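Local coordinates for polycomb protein Pcl (Drosophila melanogaster, PDB 5OQD), which helps establish repression of homeotic genes early in embryogenesis as a DNA- and chromatin-binding component of the histone-methylating Esc/E(z) complex, at residues 94-99 / 116-121. Numbering follows the deposited sequence.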
loop_
_atom_site.group_PDB
_atom_site.type_symbol
_atom_site.label_atom_id
_atom_site.label_comp_id
_atom_site.label_asym_id
_atom_site.label_seq_id
_atom_site.Cartn_x
_atom_site.Cartn_y
_atom_site.Cartn_z
ATOM N N ASP B 94 5.901 2.620 -3.529
ATOM C CA ASP B 94 4.593 2.304 -2.976
ATOM C C ASP B 94 3.526 3.322 -3.375
ATOM O O ASP B 94 2.403 2.963 -3.689
ATOM C CB ASP B 94 4.681 2.170 -1.458
ATOM C CG ASP B 94 5.773 1.218 -1.023
ATOM O OD1 ASP B 94 5.947 0.178 -1.672
ATOM O OD2 ASP B 94 6.458 1.507 -0.031
ATOM N N VAL B 95 3.892 4.593 -3.368
ATOM C CA VAL B 95 3.011 5.668 -3.805
ATOM C C VAL B 95 2.665 5.523 -5.286
ATOM O O VAL B 95 1.507 5.675 -5.683
ATOM C CB VAL B 95 3.654 7.046 -3.563
ATOM C CG1 VAL B 95 2.815 8.147 -4.196
ATOM C CG2 VAL B 95 3.838 7.289 -2.076
ATOM N N LEU B 96 3.677 5.220 -6.093
ATOM C CA LEU B 96 3.495 5.059 -7.531
ATOM C C LEU B 96 2.627 3.850 -7.863
ATOM O O LEU B 96 1.774 3.915 -8.747
ATOM C CB LEU B 96 4.851 4.936 -8.228
ATOM C CG LEU B 96 5.684 6.215 -8.312
ATOM C CD1 LEU B 96 7.091 5.915 -8.805
ATOM C CD2 LEU B 96 5.003 7.233 -9.213
ATOM N N HIS B 97 2.851 2.746 -7.155
ATOM C CA HIS B 97 2.065 1.537 -7.374
ATOM C C HIS B 97 0.615 1.771 -6.962
ATOM O O HIS B 97 -0.306 1.334 -7.648
ATOM C CB HIS B 97 2.658 0.351 -6.606
ATOM C CG HIS B 97 2.176 -0.982 -7.089
ATOM N ND1 HIS B 97 3.014 -2.065 -7.244
ATOM C CD2 HIS B 97 0.942 -1.407 -7.454
ATOM C CE1 HIS B 97 2.319 -3.098 -7.687
ATOM N NE2 HIS B 97 1.060 -2.724 -7.823
ATOM N N ILE B 98 0.422 2.461 -5.842
ATOM C CA ILE B 98 -0.914 2.835 -5.384
ATOM C C ILE B 98 -1.602 3.728 -6.413
ATOM O O ILE B 98 -2.781 3.547 -6.721
ATOM C CB ILE B 98 -0.863 3.560 -4.022
ATOM C CG1 ILE B 98 -0.597 2.562 -2.894
ATOM C CG2 ILE B 98 -2.162 4.308 -3.754
ATOM C CD1 ILE B 98 -0.423 3.211 -1.536
ATOM N N ALA B 99 -0.849 4.683 -6.951
ATOM C CA ALA B 99 -1.374 5.609 -7.948
ATOM C C ALA B 99 -1.837 4.878 -9.203
ATOM O O ALA B 99 -2.957 5.077 -9.669
ATOM C CB ALA B 99 -0.325 6.655 -8.301
ATOM N N ASN B 116 0.359 14.144 -16.768
ATOM C CA ASN B 116 -1.076 14.399 -16.848
ATOM C C ASN B 116 -1.920 13.595 -15.862
ATOM O O ASN B 116 -2.916 14.096 -15.341
ATOM C CB ASN B 116 -1.574 14.127 -18.269
ATOM C CG ASN B 116 -0.927 15.036 -19.296
ATOM O OD1 ASN B 116 -0.447 16.121 -18.968
ATOM N ND2 ASN B 116 -0.915 14.598 -20.550
ATOM N N ASP B 117 -1.529 12.351 -15.610
ATOM C CA ASP B 117 -2.351 11.457 -14.801
ATOM C C ASP B 117 -1.767 10.941 -13.487
ATOM O O ASP B 117 -2.501 10.677 -12.536
ATOM C CB ASP B 117 -2.638 10.170 -15.577
ATOM C CG ASP B 117 -3.193 10.439 -16.963
ATOM O OD1 ASP B 117 -3.841 11.491 -17.151
ATOM O OD2 ASP B 117 -2.983 9.599 -17.863
ATOM N N ILE B 118 -0.447 10.798 -13.442
ATOM C CA ILE B 118 0.222 10.235 -12.274
ATOM C C ILE B 118 0.627 11.411 -11.391
ATOM O O ILE B 118 0.399 11.395 -10.181
ATOM C CB ILE B 118 1.478 9.414 -12.613
ATOM C CG1 ILE B 118 1.142 8.319 -13.627
ATOM C CG2 ILE B 118 2.086 8.817 -11.350
ATOM C CD1 ILE B 118 2.342 7.522 -14.083
ATOM N N TRP B 119 1.231 12.423 -12.007
ATOM C CA TRP B 119 1.710 13.608 -11.297
ATOM C C TRP B 119 0.633 14.326 -10.467
ATOM O O TRP B 119 0.880 14.648 -9.305
ATOM C CB TRP B 119 2.344 14.585 -12.296
ATOM C CG TRP B 119 2.892 15.841 -11.698
ATOM C CD1 TRP B 119 2.434 17.110 -11.899
ATOM C CD2 TRP B 119 4.010 15.952 -10.812
ATOM N NE1 TRP B 119 3.197 18.006 -11.192
ATOM C CE2 TRP B 119 4.171 17.321 -10.515
ATOM C CE3 TRP B 119 4.890 15.030 -10.238
ATOM C CZ2 TRP B 119 5.175 17.788 -9.668
ATOM C CZ3 TRP B 119 5.886 15.496 -9.400
ATOM C CH2 TRP B 119 6.020 16.862 -9.123
ATOM N N PRO B 120 -0.525 14.587 -11.048
ATOM C CA PRO B 120 -1.572 15.285 -10.305
ATOM C C PRO B 120 -2.044 14.473 -9.118
ATOM O O PRO B 120 -2.207 15.009 -8.026
ATOM C CB PRO B 120 -2.697 15.403 -11.328
ATOM C CG PRO B 120 -2.008 15.382 -12.644
ATOM C CD PRO B 120 -0.856 14.446 -12.473
ATOM N N PHE B 121 -2.234 13.179 -9.331
ATOM C CA PHE B 121 -2.821 12.316 -8.325
ATOM C C PHE B 121 -1.971 12.222 -7.069
ATOM O O PHE B 121 -2.480 12.304 -5.962
ATOM C CB PHE B 121 -3.045 10.932 -8.919
ATOM C CG PHE B 121 -3.450 9.898 -7.917
ATOM C CD1 PHE B 121 -4.731 9.387 -7.913
ATOM C CD2 PHE B 121 -2.547 9.426 -6.990
ATOM C CE1 PHE B 121 -5.106 8.431 -6.999
ATOM C CE2 PHE B 121 -2.915 8.472 -6.070
ATOM C CZ PHE B 121 -4.197 7.973 -6.075
#
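Phe121 reaches from helix 114-125 to lie against Ala99 of helix 92-104. Its CB sets out toward the other helix, and with CG anti to the backbone N (chi1 171°) the ring is carried to helix 92-104. There Phe121 CD2 meets the Ala99 methyl, CB, at 3.8 Å. Phe121 CE2, the next ring atom, comes within 3.8 Å of Ala99 CA, and CZ of the same ring is 4.1 Å from that CA. The ring thus spans backbone and methyl of one small residue; Ala99 CA makes an off-centre, oblique CH-pi contact with it, 4.2 Å from the Phe121 centroid and 30° off the ring normal.

One turn back, Ile118 sends its CG2 branch to Leu96 CD2 at 3.9 Å, the two side chains crossing at about a right angle. The Ala99 methyl is a looser neighbour of that same branch. Leu151 of helix 140-153 and Ile122 also touch Leu96, while Tyr171 of strand 170-173 packs on Ile118, so the pair belongs to the core of the winged-helix domain.

The axes of segments 94-99 and 116-121 approach to 10.3 Å, with 121° between their N-to-C directions, and the small Ala99 lets the Phe121 ring close in on the backbone of helix 92-104. Every contact here is between carbon atoms: it rests on dispersion and the burial of apolar surface, with no polar pairing between the two segments.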